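Local coordinates for arylsulfatase (Pseudoalteromonas sp. MB47, PDB 7AJ0), which probably hydrolyses sulfate esters of the algal polysaccharide fucoidan, as a thermostable, calcium-binding, hexameric sulfatase, at residues N53-V59 and F262-F268; L86-R92 and G357-W361; S425-T430 and F441-N445. Numbering follows the deposited sequence.

Contact 1 (N53-V59 and F262-F268)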
loop_
_atom_site.group_PDB
_atom_site.type_symbol
_atom_site.label_atom_id
_atom_site.label_comp_id
_atom_site.label_asym_id
_atom_site.label_seq_id
_atom_site.Cartn_x
_atom_site.Cartn_y
_atom_site.Cartn_z
ATOM N N ASN A 53 45.926 -14.607 -23.423
ATOM C CA ASN A 53 45.684 -13.593 -22.414
ATOM C C ASN A 53 44.192 -13.525 -22.100
ATOM O O ASN A 53 43.342 -13.898 -22.914
ATOM C CB ASN A 53 46.155 -12.216 -22.884
ATOM C CG ASN A 53 47.499 -12.257 -23.576
ATOM O OD1 ASN A 53 48.485 -12.742 -23.024
ATOM N ND2 ASN A 53 47.543 -11.741 -24.799
ATOM N N VAL A 54 43.878 -13.036 -20.907
ATOM C CA VAL A 54 42.505 -12.752 -20.516
ATOM C C VAL A 54 42.453 -11.323 -20.000
ATOM O O VAL A 54 43.289 -10.923 -19.182
ATOM C CB VAL A 54 41.985 -13.731 -19.447
ATOM C CG1 VAL A 54 40.556 -13.369 -19.063
ATOM C CG2 VAL A 54 42.060 -15.163 -19.950
ATOM N N LEU A 55 41.489 -10.554 -20.491
ATOM C CA LEU A 55 41.218 -9.210 -20.006
ATOM C C LEU A 55 39.778 -9.181 -19.522
ATOM O O LEU A 55 38.852 -9.376 -20.316
ATOM C CB LEU A 55 41.445 -8.167 -21.103
ATOM C CG LEU A 55 41.077 -6.726 -20.750
ATOM C CD1 LEU A 55 41.971 -6.182 -19.648
ATOM C CD2 LEU A 55 41.151 -5.846 -21.994
ATOM N N VAL A 56 39.597 -8.976 -18.224
ATOM C CA VAL A 56 38.273 -8.880 -17.622
ATOM C C VAL A 56 38.015 -7.408 -17.329
ATOM O O VAL A 56 38.652 -6.819 -16.449
ATOM C CB VAL A 56 38.161 -9.731 -16.351
ATOM C CG1 VAL A 56 36.739 -9.678 -15.806
ATOM C CG2 VAL A 56 38.580 -11.166 -16.629
ATOM N N LEU A 57 37.095 -6.804 -18.078
ATOM C CA LEU A 57 36.674 -5.426 -17.845
ATOM C C LEU A 57 35.483 -5.458 -16.893
ATOM O O LEU A 57 34.383 -5.873 -17.276
ATOM C CB LEU A 57 36.313 -4.735 -19.154
ATOM C CG LEU A 57 37.439 -4.599 -20.177
ATOM C CD1 LEU A 57 36.897 -4.070 -21.497
ATOM C CD2 LEU A 57 38.536 -3.697 -19.641
ATOM N N LEU A 58 35.703 -5.030 -15.658
ATOM C CA LEU A 58 34.711 -5.134 -14.594
ATOM C C LEU A 58 34.244 -3.727 -14.243
ATOM O O LEU A 58 34.966 -2.968 -13.590
ATOM C CB LEU A 58 35.305 -5.847 -13.385
ATOM C CG LEU A 58 34.347 -6.280 -12.279
ATOM C CD1 LEU A 58 33.333 -7.295 -12.783
ATOM C CD2 LEU A 58 35.152 -6.850 -11.120
ATOM N N VAL A 59 33.042 -3.383 -14.680
ATOM C CA VAL A 59 32.434 -2.100 -14.350
ATOM C C VAL A 59 31.664 -2.249 -13.045
ATOM O O VAL A 59 31.073 -3.299 -12.769
ATOM C CB VAL A 59 31.519 -1.613 -15.488
ATOM C CG1 VAL A 59 31.053 -0.192 -15.218
ATOM C CG2 VAL A 59 32.247 -1.695 -16.817
ATOM N N PHE A 262 49.364 -12.509 -20.134
ATOM C CA PHE A 262 48.897 -11.654 -19.056
ATOM C C PHE A 262 47.464 -12.015 -18.689
ATOM O O PHE A 262 46.665 -12.418 -19.539
ATOM C CB PHE A 262 48.997 -10.163 -19.430
ATOM C CG PHE A 262 47.979 -9.701 -20.440
ATOM C CD1 PHE A 262 46.678 -9.409 -20.056
ATOM C CD2 PHE A 262 48.333 -9.526 -21.766
ATOM C CE1 PHE A 262 45.745 -8.982 -20.978
ATOM C CE2 PHE A 262 47.405 -9.092 -22.695
ATOM C CZ PHE A 262 46.109 -8.819 -22.300
ATOM N N TYR A 263 47.160 -11.893 -17.401
ATOM C CA TYR A 263 45.799 -11.987 -16.889
ATOM C C TYR A 263 45.532 -10.698 -16.123
ATOM O O TYR A 263 46.117 -10.474 -15.057
ATOM C CB TYR A 263 45.609 -13.207 -15.994
ATOM C CG TYR A 263 44.169 -13.404 -15.578
ATOM C CD1 TYR A 263 43.614 -12.648 -14.554
ATOM C CD2 TYR A 263 43.361 -14.333 -16.216
ATOM C CE1 TYR A 263 42.299 -12.815 -14.176
ATOM C CE2 TYR A 263 42.042 -14.510 -15.844
ATOM C CZ TYR A 263 41.517 -13.747 -14.821
ATOM O OH TYR A 263 40.206 -13.913 -14.440
ATOM N N LEU A 264 44.660 -9.853 -16.665
ATOM C CA LEU A 264 44.390 -8.536 -16.105
ATOM C C LEU A 264 42.908 -8.409 -15.797
ATOM O O LEU A 264 42.066 -8.611 -16.678
ATOM C CB LEU A 264 44.823 -7.429 -17.072
ATOM C CG LEU A 264 44.389 -6.018 -16.676
ATOM C CD1 LEU A 264 44.952 -5.645 -15.315
ATOM C CD2 LEU A 264 44.815 -5.004 -17.724
ATOM N N ILE A 265 42.595 -8.067 -14.550
ATOM C CA ILE A 265 41.263 -7.621 -14.157
ATOM C C ILE A 265 41.339 -6.098 -14.056
ATOM O O ILE A 265 41.901 -5.554 -13.104
ATOM C CB ILE A 265 40.808 -8.246 -12.844
ATOM C CG1 ILE A 265 40.602 -9.750 -13.010
ATOM C CG2 ILE A 265 39.520 -7.575 -12.362
ATOM C CD1 ILE A 265 40.349 -10.484 -11.709
ATOM N N HIS A 266 40.771 -5.404 -15.041
ATOM C CA HIS A 266 40.656 -3.951 -14.998
ATOM C C HIS A 266 39.324 -3.608 -14.340
ATOM O O HIS A 266 38.262 -3.761 -14.952
ATOM C CB HIS A 266 40.747 -3.342 -16.390
ATOM C CG HIS A 266 40.788 -1.846 -16.383
ATOM N ND1 HIS A 266 41.965 -1.134 -16.288
ATOM C CD2 HIS A 266 39.795 -0.927 -16.431
ATOM C CE1 HIS A 266 41.696 0.159 -16.295
ATOM N NE2 HIS A 266 40.386 0.311 -16.381
ATOM N N SER A 267 39.383 -3.145 -13.098
ATOM C CA SER A 267 38.207 -2.950 -12.252
ATOM C C SER A 267 37.930 -1.455 -12.144
ATOM O O SER A 267 38.457 -0.772 -11.266
ATOM C CB SER A 267 38.445 -3.597 -10.880
ATOM O OG SER A 267 37.382 -3.336 -9.981
ATOM N N PHE A 268 37.089 -0.951 -13.047
ATOM C CA PHE A 268 36.728 0.457 -13.020
ATOM C C PHE A 268 36.233 0.856 -11.636
ATOM O O PHE A 268 35.575 0.075 -10.941
ATOM C CB PHE A 268 35.621 0.764 -14.034
ATOM C CG PHE A 268 36.019 0.577 -15.465
ATOM C CD1 PHE A 268 36.599 1.611 -16.175
ATOM C CD2 PHE A 268 35.781 -0.623 -16.111
ATOM C CE1 PHE A 268 36.954 1.446 -17.496
ATOM C CE2 PHE A 268 36.134 -0.793 -17.433
ATOM C CZ PHE A 268 36.719 0.245 -18.126
HETATM O O HOH W 1 34.821 -2.521 -10.998
#

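Contact 2 (L86-R92 and G357-W361)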
loop_
_atom_site.group_PDB
_atom_site.type_symbol
_atom_site.label_atom_id
_atom_site.label_comp_id
_atom_site.label_asym_id
_atom_site.label_seq_id
_atom_site.Cartn_x
_atom_site.Cartn_y
_atom_site.Cartn_z
ATOM N N LEU A 86 32.131 -4.438 -29.108
ATOM C CA LEU A 86 32.559 -5.700 -28.514
ATOM C C LEU A 86 31.451 -6.745 -28.597
ATOM O O LEU A 86 31.701 -7.905 -28.945
ATOM C CB LEU A 86 32.971 -5.497 -27.056
ATOM C CG LEU A 86 34.368 -4.966 -26.742
ATOM C CD1 LEU A 86 34.567 -4.880 -25.228
ATOM C CD2 LEU A 86 35.451 -5.827 -27.370
ATOM N N ALA A 87 30.215 -6.347 -28.287
ATOM C CA ALA A 87 29.110 -7.298 -28.279
ATOM C C ALA A 87 28.734 -7.726 -29.694
ATOM O O ALA A 87 28.525 -8.915 -29.958
ATOM C CB ALA A 87 27.902 -6.685 -27.568
ATOM N N ASN A 88 28.634 -6.768 -30.618
ATOM C CA ASN A 88 28.184 -7.100 -31.965
ATOM C C ASN A 88 29.231 -7.896 -32.732
ATOM O O ASN A 88 28.882 -8.681 -33.622
ATOM C CB ASN A 88 27.823 -5.823 -32.725
ATOM C CG ASN A 88 26.590 -5.140 -32.162
ATOM O OD1 ASN A 88 25.717 -5.788 -31.584
ATOM N ND2 ASN A 88 26.513 -3.826 -32.332
ATOM N N GLU A 89 30.508 -7.709 -32.415
ATOM C CA GLU A 89 31.580 -8.497 -33.007
ATOM C C GLU A 89 31.968 -9.683 -32.138
ATOM O O GLU A 89 32.991 -10.323 -32.396
ATOM C CB GLU A 89 32.796 -7.606 -33.267
ATOM C CG GLU A 89 32.552 -6.592 -34.367
ATOM C CD GLU A 89 33.552 -5.460 -34.355
ATOM O OE1 GLU A 89 34.530 -5.528 -33.580
ATOM O OE2 GLU A 89 33.352 -4.494 -35.120
ATOM N N GLY A 90 31.170 -9.990 -31.125
ATOM C CA GLY A 90 31.430 -11.123 -30.247
ATOM C C GLY A 90 30.145 -11.736 -29.767
ATOM O O GLY A 90 29.169 -11.827 -30.525
ATOM N N LEU A 91 30.126 -12.148 -28.504
ATOM C CA LEU A 91 29.005 -12.870 -27.914
ATOM C C LEU A 91 28.417 -12.036 -26.786
ATOM O O LEU A 91 29.136 -11.641 -25.861
ATOM C CB LEU A 91 29.461 -14.237 -27.400
ATOM C CG LEU A 91 28.537 -15.015 -26.468
ATOM C CD1 LEU A 91 27.236 -15.372 -27.152
ATOM C CD2 LEU A 91 29.242 -16.277 -25.973
ATOM N N ARG A 92 27.117 -11.768 -26.865
ATOM C CA ARG A 92 26.402 -11.046 -25.822
ATOM C C ARG A 92 25.580 -12.041 -25.012
ATOM O O ARG A 92 24.716 -12.732 -25.563
ATOM C CB ARG A 92 25.507 -9.962 -26.418
ATOM C CG ARG A 92 24.735 -9.171 -25.375
ATOM C CD ARG A 92 24.184 -7.878 -25.944
ATOM N NE ARG A 92 23.160 -8.100 -26.962
ATOM C CZ ARG A 92 21.865 -8.261 -26.702
ATOM N NH1 ARG A 92 21.424 -8.238 -25.451
ATOM N NH2 ARG A 92 21.010 -8.451 -27.697
ATOM N N GLY A 357 27.026 -9.007 -19.721
ATOM C CA GLY A 357 28.134 -9.918 -19.924
ATOM C C GLY A 357 28.470 -10.112 -21.387
ATOM O O GLY A 357 27.652 -10.629 -22.153
ATOM N N ILE A 358 29.671 -9.705 -21.788
ATOM C CA ILE A 358 30.090 -9.756 -23.181
ATOM C C ILE A 358 31.411 -10.505 -23.260
ATOM O O ILE A 358 32.337 -10.221 -22.492
ATOM C CB ILE A 358 30.241 -8.347 -23.790
ATOM C CG1 ILE A 358 28.918 -7.589 -23.713
ATOM C CG2 ILE A 358 30.724 -8.442 -25.234
ATOM C CD1 ILE A 358 29.073 -6.090 -23.858
ATOM N N ALA A 359 31.495 -11.455 -24.186
ATOM C CA ALA A 359 32.719 -12.196 -24.456
ATOM C C ALA A 359 33.153 -11.886 -25.881
ATOM O O ALA A 359 32.386 -12.099 -26.826
ATOM C CB ALA A 359 32.509 -13.699 -24.264
ATOM N N TYR A 360 34.373 -11.373 -26.031
ATOM C CA TYR A 360 34.942 -11.043 -27.332
ATOM C C TYR A 360 36.296 -11.723 -27.464
ATOM O O TYR A 360 37.139 -11.612 -26.568
ATOM C CB TYR A 360 35.089 -9.526 -27.502
ATOM C CG TYR A 360 35.792 -9.115 -28.775
ATOM C CD1 TYR A 360 35.088 -8.958 -29.961
ATOM C CD2 TYR A 360 37.161 -8.881 -28.791
ATOM C CE1 TYR A 360 35.726 -8.583 -31.125
ATOM C CE2 TYR A 360 37.810 -8.507 -29.951
ATOM C CZ TYR A 360 37.087 -8.360 -31.116
ATOM O OH TYR A 360 37.725 -7.987 -32.276
ATOM N N TRP A 361 36.503 -12.428 -28.577
ATOM C CA TRP A 361 37.779 -13.097 -28.834
ATOM C C TRP A 361 37.956 -13.168 -30.349
ATOM O O TRP A 361 37.356 -14.022 -31.009
ATOM C CB TRP A 361 37.820 -14.477 -28.192
ATOM C CG TRP A 361 39.213 -15.039 -28.030
ATOM C CD1 TRP A 361 40.345 -14.629 -28.675
ATOM C CD2 TRP A 361 39.611 -16.112 -27.167
ATOM N NE1 TRP A 361 41.421 -15.380 -28.270
ATOM C CE2 TRP A 361 40.999 -16.296 -27.342
ATOM C CE3 TRP A 361 38.932 -16.934 -26.263
ATOM C CZ2 TRP A 361 41.717 -17.268 -26.647
ATOM C CZ3 TRP A 361 39.647 -17.898 -25.572
ATOM C CH2 TRP A 361 41.025 -18.058 -25.769
HETATM O O HOH W 2 34.707 -12.146 -30.751
HETATM O O HOH W 3 36.193 -8.142 -34.697
#

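Contact 3 (S425-T430 and F441-N445)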
loop_
_atom_site.group_PDB
_atom_site.type_symbol
_atom_site.label_atom_id
_atom_site.label_comp_id
_atom_site.label_asym_id
_atom_site.label_seq_id
_atom_site.Cartn_x
_atom_site.Cartn_y
_atom_site.Cartn_z
ATOM N N SER A 425 22.008 -13.806 -0.192
ATOM C CA SER A 425 22.184 -12.498 0.438
ATOM C C SER A 425 23.085 -12.746 1.649
ATOM O O SER A 425 22.612 -13.092 2.734
ATOM C CB SER A 425 20.854 -11.876 0.831
ATOM O OG SER A 425 21.052 -10.619 1.456
ATOM N N ARG A 426 24.394 -12.590 1.447
ATOM C CA ARG A 426 25.381 -12.925 2.471
ATOM C C ARG A 426 25.169 -14.358 2.945
ATOM O O ARG A 426 25.382 -15.299 2.173
ATOM C CB ARG A 426 25.313 -11.916 3.616
ATOM C CG ARG A 426 25.607 -10.497 3.144
ATOM C CD ARG A 426 26.272 -9.640 4.207
ATOM N NE ARG A 426 26.937 -8.486 3.602
ATOM C CZ ARG A 426 26.330 -7.345 3.286
ATOM N NH1 ARG A 426 27.022 -6.354 2.737
ATOM N NH2 ARG A 426 25.033 -7.192 3.521
ATOM N N GLU A 427 24.752 -14.546 4.193
ATOM C CA GLU A 427 24.549 -15.882 4.739
ATOM C C GLU A 427 23.126 -16.401 4.551
ATOM O O GLU A 427 22.783 -17.444 5.117
ATOM C CB GLU A 427 24.907 -15.903 6.230
ATOM C CG GLU A 427 26.404 -15.897 6.513
ATOM C CD GLU A 427 26.905 -14.577 7.075
ATOM O OE1 GLU A 427 26.107 -13.621 7.187
ATOM O OE2 GLU A 427 28.106 -14.499 7.409
ATOM N N ASP A 428 22.299 -15.712 3.766
ATOM C CA ASP A 428 20.918 -16.114 3.527
ATOM C C ASP A 428 20.779 -16.628 2.100
ATOM O O ASP A 428 21.094 -15.912 1.144
ATOM C CB ASP A 428 19.958 -14.946 3.761
ATOM C CG ASP A 428 19.839 -14.571 5.222
ATOM O OD1 ASP A 428 19.528 -15.458 6.047
ATOM O OD2 ASP A 428 20.060 -13.386 5.547
ATOM N N PHE A 429 20.309 -17.866 1.962
ATOM C CA PHE A 429 19.953 -18.414 0.658
ATOM C C PHE A 429 18.532 -17.979 0.319
ATOM O O PHE A 429 17.589 -18.312 1.043
ATOM C CB PHE A 429 20.065 -19.935 0.665
ATOM C CG PHE A 429 19.613 -20.578 -0.614
ATOM C CD1 PHE A 429 20.442 -20.602 -1.721
ATOM C CD2 PHE A 429 18.362 -21.158 -0.709
ATOM C CE1 PHE A 429 20.032 -21.192 -2.898
ATOM C CE2 PHE A 429 17.946 -21.751 -1.885
ATOM C CZ PHE A 429 18.782 -21.768 -2.979
ATOM N N THR A 430 18.376 -17.244 -0.781
ATOM C CA THR A 430 17.102 -16.616 -1.098
ATOM C C THR A 430 16.437 -17.153 -2.354
ATOM O O THR A 430 15.208 -17.228 -2.396
ATOM C CB THR A 430 17.282 -15.098 -1.253
ATOM O OG1 THR A 430 18.178 -14.825 -2.338
ATOM C CG2 THR A 430 17.845 -14.490 0.025
ATOM N N PHE A 441 12.865 -18.326 -2.328
ATOM C CA PHE A 441 12.542 -18.845 -1.006
ATOM C C PHE A 441 12.554 -17.760 0.058
ATOM O O PHE A 441 11.937 -17.940 1.112
ATOM C CB PHE A 441 13.522 -19.961 -0.637
ATOM C CG PHE A 441 13.581 -21.063 -1.659
ATOM C CD1 PHE A 441 12.685 -22.117 -1.616
ATOM C CD2 PHE A 441 14.521 -21.033 -2.676
ATOM C CE1 PHE A 441 12.733 -23.125 -2.562
ATOM C CE2 PHE A 441 14.573 -22.037 -3.624
ATOM C CZ PHE A 441 13.678 -23.084 -3.567
ATOM N N LYS A 442 13.229 -16.645 -0.202
ATOM C CA LYS A 442 13.158 -15.445 0.623
ATOM C C LYS A 442 13.122 -14.250 -0.316
ATOM O O LYS A 442 13.810 -14.238 -1.341
ATOM C CB LYS A 442 14.336 -15.354 1.593
ATOM C CG LYS A 442 14.278 -16.394 2.710
ATOM C CD LYS A 442 15.483 -16.313 3.634
ATOM C CE LYS A 442 15.377 -17.327 4.767
ATOM N NZ LYS A 442 16.546 -17.251 5.688
ATOM N N VAL A 443 12.316 -13.250 0.034
ATOM C CA VAL A 443 11.972 -12.161 -0.872
ATOM C C VAL A 443 12.327 -10.831 -0.225
ATOM O O VAL A 443 11.978 -10.585 0.935
ATOM C CB VAL A 443 10.476 -12.203 -1.243
ATOM C CG1 VAL A 443 10.024 -10.875 -1.832
ATOM C CG2 VAL A 443 10.216 -13.343 -2.214
ATOM N N PHE A 444 13.011 -9.976 -0.983
ATOM C CA PHE A 444 13.257 -8.607 -0.556
ATOM C C PHE A 444 12.026 -7.755 -0.841
ATOM O O PHE A 444 11.487 -7.780 -1.953
ATOM C CB PHE A 444 14.471 -8.027 -1.277
ATOM C CG PHE A 444 15.781 -8.605 -0.828
ATOM C CD1 PHE A 444 16.270 -9.771 -1.392
ATOM C CD2 PHE A 444 16.530 -7.976 0.151
ATOM C CE1 PHE A 444 17.477 -10.300 -0.985
ATOM C CE2 PHE A 444 17.740 -8.500 0.561
ATOM C CZ PHE A 444 18.213 -9.664 -0.007
ATOM N N ASN A 445 11.580 -7.005 0.160
ATOM C CA ASN A 445 10.411 -6.142 0.042
ATOM C C ASN A 445 10.838 -4.727 0.401
ATOM O O ASN A 445 11.367 -4.494 1.492
ATOM C CB ASN A 445 9.281 -6.634 0.947
ATOM C CG ASN A 445 7.923 -6.140 0.497
ATOM O OD1 ASN A 445 7.459 -6.467 -0.596
ATOM N ND2 ASN A 445 7.272 -5.356 1.346
#

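Contact 1 (N53-V59 and F262-F268)
Strands 53-59 and 262-267 run parallel, axes 4.9 Å apart at 11°. Their CA atoms pair from Asn53 with Phe262 to Val59 with Phe268. Hydrogen bonds weave between Val54, Val56 and Leu58 on one strand and Phe262, Leu264 and His266 on the other; Leu58 N to His266 O, at 2.9 Å, is nearly straight. The last, Phe268 N to Leu58 O, is weak. Asn53 OD1 accepts from Phe262 N at 3.0 Å, and Asn53 CB lies over the Phe262 ring in a CH-pi contact. Val54, Val56 and Leu58 share one sheet face with Tyr263, Ile265 and Ser267. Leu55 and Leu57 share the other with Leu264 and His266; Leu55 CD1 meets Leu264 CD2 at 3.6 Å. A water joins Leu58 O, Ser267 OG and Phe268 O; Ser267 OG is also hydrogen-bonded to Lys157 O. The pair lies in the parallel core of the mixed sheet: strand 318-324 adjoins 53-59, and 151-155 adjoins 262-267. Helices 240-258 and 290-311 pack on it, as in the alkaline phosphatase-like alpha/beta fold of sulfatases.

Contact 2 (L86-R92 and G357-W361)
This is a buried antiparallel strand pairing, joined to helix-on-strand packing, within the large mixed sheet of the sulfatase domain. Helix 81-88 ends just before Glu89. The chain then enters strand 91-97, which lies beside strand 354-360. Leu91 and Ala359 form a hydrogen-bonded pair: Leu91 N donates to Ala359 O at 2.8 Å, and Ala359 N donates to Leu91 O at 2.9 Å. Arg92 and Ile358 make the next, non-hydrogen-bonded pair. Gly90 links helix and strand, its N hydrogen-bonded to Ala87 O at 3.1 Å; a CB there would clash with Ala359 O.

The end of the helix lies against the strand. Ala87 CA and Leu86 C rest on Ile358 CG2, at 3.6 and 3.8 Å. Leu86 CD2 sits over one face of the Tyr360 ring, 4.0 Å from its centroid, as a CH-pi contact. Glu89 CB approaches Tyr360 CE1 at 3.8 Å. One water links Glu89 O to Trp361 N. Another joins Tyr360 OH to Glu89 OE1, the latter weakly, while Glu89 OE2 forms a salt bridge with Lys85. Arg92 turns its end away from this strand to a cation-pi contact with Tyr70, and packs on Gly68 of a second subunit.

Strand 369-371 lies beside strand 91-97; Arg92, and Gly90 just before the strand, make backbone hydrogen bonds to it. Strand 318-324 borders strand 354-360. The arrangement is a helix running through a short loop into a strand of the mixed central sheet, in the alkaline phosphatase-like alpha/beta fold of sulfatases.

Contact 3 (S425-T430 and F441-N445)
Segment 441-445 follows strand 437-440 of a four-stranded antiparallel sheet and enters, from Lys442, a two-stranded one with strand 456-460. It meets the beta hairpin of strands 420-425 and 428-434, whose type II' turn spans Ser425 to Asp428; strands 428-430 and 442-445 lie at 90°. Phe441 N donates to Thr430 O at 2.6 Å, and the Phe441 ring lies near-parallel to that of Phe429 but slid aside, with centroids 5.7 Å apart. Both rings touch Met496 of helix 489-505. Lys442 N donates to the same Thr430 O at 3.0 Å, so one carbonyl holds two successive amides. The extended Lys442 side chain runs past Phe429 O to a salt bridge with Asp428. The Val443 CA-to-CB bond points away from segment 425-430, and the residue packs on Phe457 of a neighbouring subunit. Phe444 swings its ring back to Thr430 CG2 and the hairpin turn. It also packs on Thr463 of another subunit, at the hexamer interface. At the ring edge, Ser425 OG lies 3.3 Å from Phe444 CZ.

Overall arrangement
Contacts 1 and 2 belong to the same large sheet. Their centres are 15 Å apart and their nearest atoms about 4 Å, without touching. Strand 318-324 lies between strands 53-59 and 354-360 and connects them. Their segments alternate along the chain, so the two contacts interlock in sequence. Contact 1 leads toward the metal site: the side chain of Leu58 is about 8 Å from the calcium ion, and Asp60 and Asp61, which follow strand 53-59, are among its ligands. Contact 3 comes later in the chain. Its centre is 30 Å from that of contact 1 and 32 Å from that of contact 2, and it lies across the chain's centre from contact 2.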